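Local coordinates for Endonuclease/exonuclease/phosphatase (Beutenbergia cavernae DSM 12333, PDB 4RUW), which is of undetermined specific function but belongs to the endonuclease/exonuclease/phosphatase family, pairing a DNase I-like domain with an Ig-like one, at residues P111-L114 with A115-A119; N252-Q255 with S256-A259. One frame throughout, in Å; residues are numbered along the deposited sequence.

Interaction 1: residues P111-L114 with A115-A119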
ATOM      1  N   PRO A 111      -9.724  -7.364 -19.195  1.00 14.59           N
ATOM      2  CA  PRO A 111     -10.325  -6.071 -18.842  1.00 15.70           C
ATOM      3  C   PRO A 111     -11.718  -5.896 -19.455  1.00 15.34           C
ATOM      4  O   PRO A 111     -12.619  -5.393 -18.783  1.00 15.90           O
ATOM      5  CB  PRO A 111      -9.336  -5.054 -19.428  1.00 16.80           C
ATOM      6  CG  PRO A 111      -8.037  -5.776 -19.445  1.00 17.07           C
ATOM      7  CD  PRO A 111      -8.382  -7.190 -19.784  1.00 15.42           C
ATOM      8  N   ALA A 112     -11.906  -6.328 -20.698  1.00 15.42           N
ATOM      9  CA  ALA A 112     -13.209  -6.197 -21.334  1.00 15.77           C
ATOM     10  C   ALA A 112     -14.241  -7.081 -20.642  1.00 14.43           C
ATOM     11  O   ALA A 112     -15.394  -6.686 -20.466  1.00 15.15           O
ATOM     12  CB  ALA A 112     -13.117  -6.533 -22.806  1.00 17.70           C
ATOM     13  N   ARG A 113     -13.832  -8.280 -20.241  1.00 14.16           N
ATOM     14  CA  ARG A 113     -14.754  -9.190 -19.580  1.00 13.43           C
ATOM     15  C   ARG A 113     -15.158  -8.669 -18.193  1.00 13.36           C
ATOM     16  O   ARG A 113     -16.331  -8.710 -17.814  1.00 13.70           O
ATOM     17  CB  ARG A 113     -14.144 -10.591 -19.502  1.00 14.22           C
ATOM     18  CG  ARG A 113     -15.012 -11.618 -18.800  1.00 14.52           C
ATOM     19  CD  ARG A 113     -16.402 -11.724 -19.400  1.00 15.44           C
ATOM     20  NE  ARG A 113     -17.104 -12.865 -18.818  1.00 16.20           N
ATOM     21  CZ  ARG A 113     -18.424 -12.973 -18.710  1.00 17.27           C
ATOM     22  NH1 ARG A 113     -19.217 -12.007 -19.153  1.00 17.99           N
ATOM     23  NH2 ARG A 113     -18.943 -14.051 -18.144  1.00 17.68           N
ATOM     24  N   LEU A 114     -14.185  -8.168 -17.438  1.00 13.68           N
ATOM     25  CA  LEU A 114     -14.486  -7.598 -16.131  1.00 13.59           C
ATOM     26  C   LEU A 114     -15.394  -6.373 -16.262  1.00 14.01           C
ATOM     27  O   LEU A 114     -16.333  -6.203 -15.490  1.00 14.34           O
ATOM     28  CB  LEU A 114     -13.207  -7.270 -15.360  1.00 15.04           C
ATOM     29  CG  LEU A 114     -12.412  -8.481 -14.880  1.00 15.87           C
ATOM     30  CD1 LEU A 114     -10.999  -8.063 -14.501  1.00 17.83           C
ATOM     31  CD2 LEU A 114     -13.139  -9.131 -13.697  1.00 17.26           C
ATOM     32  N   ALA A 115     -15.132  -5.539 -17.262  1.00 14.59           N
ATOM     33  CA  ALA A 115     -15.980  -4.376 -17.515  1.00 15.07           C
ATOM     34  C   ALA A 115     -17.413  -4.796 -17.849  1.00 14.82           C
ATOM     35  O   ALA A 115     -18.368  -4.192 -17.376  1.00 15.81           O
ATOM     36  CB  ALA A 115     -15.405  -3.531 -18.627  1.00 16.48           C
ATOM     37  N   GLU A 116     -17.562  -5.850 -18.645  1.00 14.13           N
ATOM     38  CA  GLU A 116     -18.890  -6.343 -18.985  1.00 14.78           C
ATOM     39  C   GLU A 116     -19.630  -6.824 -17.734  1.00 14.32           C
ATOM     40  O   GLU A 116     -20.803  -6.517 -17.536  1.00 14.72           O
ATOM     41  CB  GLU A 116     -18.776  -7.476 -20.003  1.00 15.57           C
ATOM     42  CG  GLU A 116     -20.094  -8.105 -20.376  1.00 18.24           C
ATOM     43  CD  GLU A 116     -19.930  -9.187 -21.413  1.00 18.42           C
ATOM     44  OE1 GLU A 116     -19.090 -10.097 -21.213  1.00 20.03           O
ATOM     45  OE2 GLU A 116     -20.631  -9.110 -22.440  1.00 18.95           O
ATOM     46  N   LEU A 117     -18.929  -7.565 -16.889  1.00 13.56           N
ATOM     47  CA  LEU A 117     -19.525  -8.127 -15.684  1.00 13.44           C
ATOM     48  C   LEU A 117     -19.925  -7.085 -14.641  1.00 13.36           C
ATOM     49  O   LEU A 117     -20.819  -7.335 -13.833  1.00 15.22           O
ATOM     50  CB  LEU A 117     -18.570  -9.139 -15.050  1.00 13.73           C
ATOM     51  CG  LEU A 117     -18.427 -10.460 -15.805  1.00 14.13           C
ATOM     52  CD1 LEU A 117     -17.123 -11.129 -15.425  1.00 14.60           C
ATOM     53  CD2 LEU A 117     -19.614 -11.369 -15.511  1.00 15.94           C
ATOM     54  N   LEU A 118     -19.263  -5.929 -14.650  1.00 13.21           N
ATOM     55  CA  LEU A 118     -19.434  -4.939 -13.586  1.00 13.42           C
ATOM     56  C   LEU A 118     -20.100  -3.646 -14.056  1.00 14.31           C
ATOM     57  O   LEU A 118     -20.336  -2.745 -13.251  1.00 14.64           O
ATOM     58  CB  LEU A 118     -18.088  -4.645 -12.909  1.00 13.87           C
ATOM     59  CG  LEU A 118     -17.570  -5.792 -12.032  1.00 14.28           C
ATOM     60  CD1 LEU A 118     -16.096  -5.631 -11.709  1.00 16.43           C
ATOM     61  CD2 LEU A 118     -18.400  -5.913 -10.753  1.00 15.56           C
ATOM     62  N   ALA A 119     -20.423  -3.556 -15.345  1.00 15.31           N
ATOM     63  CA  ALA A 119     -21.042  -2.349 -15.889  1.00 16.47           C
ATOM     64  C   ALA A 119     -22.334  -1.996 -15.161  1.00 17.29           C
ATOM     65  O   ALA A 119     -22.552  -0.841 -14.782  1.00 18.04           O
ATOM     66  CB  ALA A 119     -21.295  -2.501 -17.377  1.00 17.90           C
TER

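Interaction 2: residues N252-Q255 with S256-A259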
ATOM      1  N   ASN A 252      12.701  -2.748   5.715  1.00 12.57           N
ATOM      2  CA  ASN A 252      12.690  -1.594   6.622  1.00 12.96           C
ATOM      3  C   ASN A 252      13.111  -0.316   5.902  1.00 12.55           C
ATOM      4  O   ASN A 252      12.504   0.740   6.082  1.00 12.92           O
ATOM      5  CB  ASN A 252      13.575  -1.820   7.847  1.00 13.88           C
ATOM      6  CG  ASN A 252      12.922  -2.719   8.872  1.00 13.63           C
ATOM      7  OD1 ASN A 252      12.885  -3.936   8.704  1.00 14.43           O
ATOM      8  ND2 ASN A 252      12.379  -2.125   9.932  1.00 15.54           N
ATOM      9  N   LEU A 253      14.146  -0.414   5.078  1.00 12.64           N
ATOM     10  CA  LEU A 253      14.610   0.722   4.306  1.00 12.73           C
ATOM     11  C   LEU A 253      13.501   1.245   3.379  1.00 12.69           C
ATOM     12  O   LEU A 253      13.178   2.432   3.380  1.00 12.35           O
ATOM     13  CB  LEU A 253      15.850   0.327   3.506  1.00 13.65           C
ATOM     14  CG  LEU A 253      16.464   1.413   2.628  1.00 14.84           C
ATOM     15  CD1 LEU A 253      16.964   2.585   3.465  1.00 16.79           C
ATOM     16  CD2 LEU A 253      17.585   0.824   1.783  1.00 16.99           C
HETATM   17  N   MSE A 254      12.889   0.357   2.606  1.00 12.62           N
HETATM   18  CA  MSE A 254      11.849   0.781   1.684  1.00 12.41           C
HETATM   19  C   MSE A 254      10.661   1.408   2.410  1.00 11.98           C
HETATM   20  O   MSE A 254      10.107   2.411   1.955  1.00 12.23           O
HETATM   21  CB  MSE A 254      11.417  -0.390   0.797  1.00 12.31           C
HETATM   22  CG  MSE A 254      12.420  -0.679  -0.326  1.00 13.33           C
HETATM   23 SE   MSE A 254      11.840  -2.000  -1.635  0.60 13.62          SE
HETATM   24  CE  MSE A 254      12.549  -3.604  -0.769  1.00 17.18           C
ATOM     25  N   GLN A 255      10.262   0.822   3.535  1.00 12.41           N
ATOM     26  CA  GLN A 255       9.151   1.397   4.286  1.00 12.50           C
ATOM     27  C   GLN A 255       9.490   2.786   4.832  1.00 12.40           C
ATOM     28  O   GLN A 255       8.619   3.655   4.900  1.00 13.01           O
ATOM     29  CB  GLN A 255       8.685   0.450   5.394  1.00 13.70           C
ATOM     30  CG  GLN A 255       8.155  -0.879   4.866  1.00 15.21           C
ATOM     31  CD  GLN A 255       6.728  -0.804   4.340  1.00 14.66           C
ATOM     32  OE1 GLN A 255       5.976   0.120   4.661  1.00 16.41           O
ATOM     33  NE2 GLN A 255       6.337  -1.807   3.552  1.00 16.15           N
ATOM     34  N   SER A 256      10.748   3.014   5.204  1.00 12.34           N
ATOM     35  CA  SER A 256      11.146   4.337   5.666  1.00 13.05           C
ATOM     36  C   SER A 256      10.989   5.363   4.542  1.00 12.55           C
ATOM     37  O   SER A 256      10.573   6.484   4.793  1.00 13.15           O
ATOM     38  CB  SER A 256      12.572   4.340   6.235  1.00 13.73           C
ATOM     39  OG  SER A 256      13.579   4.318   5.231  1.00 13.69           O
ATOM     40  N   TRP A 257      11.292   4.974   3.307  1.00 12.14           N
ATOM     41  CA  TRP A 257      11.131   5.885   2.173  1.00 12.72           C
ATOM     42  C   TRP A 257       9.669   6.252   1.968  1.00 11.95           C
ATOM     43  O   TRP A 257       9.330   7.398   1.679  1.00 13.75           O
ATOM     44  CB  TRP A 257      11.631   5.251   0.882  1.00 12.82           C
ATOM     45  CG  TRP A 257      13.082   4.940   0.819  1.00 13.50           C
ATOM     46  CD1 TRP A 257      14.064   5.359   1.667  1.00 13.45           C
ATOM     47  CD2 TRP A 257      13.717   4.117  -0.161  1.00 13.16           C
ATOM     48  NE1 TRP A 257      15.281   4.850   1.262  1.00 14.43           N
ATOM     49  CE2 TRP A 257      15.091   4.087   0.142  1.00 13.55           C
ATOM     50  CE3 TRP A 257      13.257   3.417  -1.280  1.00 14.04           C
ATOM     51  CZ2 TRP A 257      16.007   3.375  -0.631  1.00 14.90           C
ATOM     52  CZ3 TRP A 257      14.170   2.714  -2.048  1.00 15.22           C
ATOM     53  CH2 TRP A 257      15.526   2.693  -1.716  1.00 15.83           C
ATOM     54  N   ILE A 258       8.791   5.268   2.092  1.00 12.56           N
ATOM     55  CA  ILE A 258       7.366   5.514   1.897  1.00 11.96           C
ATOM     56  C   ILE A 258       6.853   6.479   2.972  1.00 12.41           C
ATOM     57  O   ILE A 258       6.135   7.442   2.680  1.00 12.99           O
ATOM     58  CB  ILE A 258       6.555   4.197   1.913  1.00 12.62           C
ATOM     59  CG1 ILE A 258       7.019   3.259   0.792  1.00 12.86           C
ATOM     60  CG2 ILE A 258       5.082   4.487   1.776  1.00 13.73           C
ATOM     61  CD1 ILE A 258       6.467   1.837   0.903  1.00 13.80           C
ATOM     62  N   ALA A 259       7.239   6.228   4.220  1.00 12.32           N
ATOM     63  CA  ALA A 259       6.812   7.081   5.317  1.00 13.25           C
ATOM     64  C   ALA A 259       7.351   8.505   5.152  1.00 13.85           C
ATOM     65  O   ALA A 259       6.634   9.472   5.406  1.00 14.26           O
ATOM     66  CB  ALA A 259       7.246   6.486   6.645  1.00 13.98           C
TER

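Interaction 1: residues P111-L114 with A115-A119
Arg-113 and Glu-116 meet because the arginine sends CG away from the backbone N (chi1 179°) and the glutamate does likewise, after which the arginine bends at chi2 while the glutamate runs on extended. The result is an i to i+3 salt bridge on the outer side of the helix, Arg-113 NH1 to Glu-116 OE1 at 2.8 Å. Its N-H...O angle of 138° is far from straight, and the donor reaches OE1 from above the carboxylate plane, the two flat groups standing 83° apart. One turn on from Arg-113, Leu-117 lays CD2 over one face of the Arg-113 guanidinium, 3.5 Å above its plane and toward the rim. Leu-117 CD1 runs beside the arm of the arginine, 3.8 Å from Arg-113 NE. The charged group is thus gripped at its edge by an acid and bounded on one face by a methyl. Beneath, Leu-117 N donates to Arg-113 O at 3.0 Å, whereas the next bond along, Leu-118 N to Leu-114 O, is weak. Leu-114 turns inward onto Leu-94, and Arg-113 and Leu-117 also touch Glu-77 of helix 77-87. This is an amphipathic alpha-helix packed on strand 91-98 of the DNase I-like fold.

Interaction 2: residues N252-Q255 with S256-A259
Ser-256 and Trp-257 both donate to the carbonyl of Leu-253, one turn earlier in the alpha-helix 251-260 of this DNase I-like domain. Trp-257 N supplies the regular i to i+4 bond to Leu-253 O at 3.2 Å, and Ser-256 OG adds a shorter one, 2.7 Å, to that same Leu-253 O, directed at a lone pair in the carbonyl plane. A chi1 of 77°, which sets OG between the backbone N and the carbonyl carbon, turns the hydroxyl back onto the helix, and the buried serine finds its acceptor there. The same oxygen, Leu-253 O, lies 3.5 Å above one face of the Trp-257 indole, toward the rim. Aliphatic carbons of two residues also line the ring: Leu-253 CG approaches Trp-257 CZ2 at 3.8 Å, and CG of Met-254, a selenomethionine, lies 4.2 Å from Trp-257 CZ3. Gln-255 and Ile-258 run side by side, pointing the same way, with Gln-255 OE1 4.2 Å from Ile-258 CD1. Further out, Arg-218 makes a cation-pi contact with the indole, and Met-254 packs on Leu-217 of helix 207-222. Asn-252 is held by Asp-242 N and Leu-347 O, and Gln-255 touches Trp-350 of strand 349-356, so the helix is wedged between helix 207-222 and the Ig-like part. There Ala-259 O is hydrogen-bonded by Thr-339 OG1 and Gln-352 NE2.

How the interactions relate
From the N terminus the chain first reaches interaction 1, within helix 110-118, and later interaction 2, within helix 251-260. Each joins consecutive residues of a single helix, so neither closes a long loop; the two follow in series, with no nesting or crossing. Their centres lie 36 Å apart and their nearest atoms about 25 Å, on opposite sides of the chain's centre. Helix 110-118 packs against both helix 77-87 and strand 91-98 of one six-stranded sheet, with the side chain of Pro-111 about 9 Å from the zinc ion. Helix 251-260 instead packs on strand 296-300 of the other six-stranded sheet and reaches strand 349-356 of the Ig-like part.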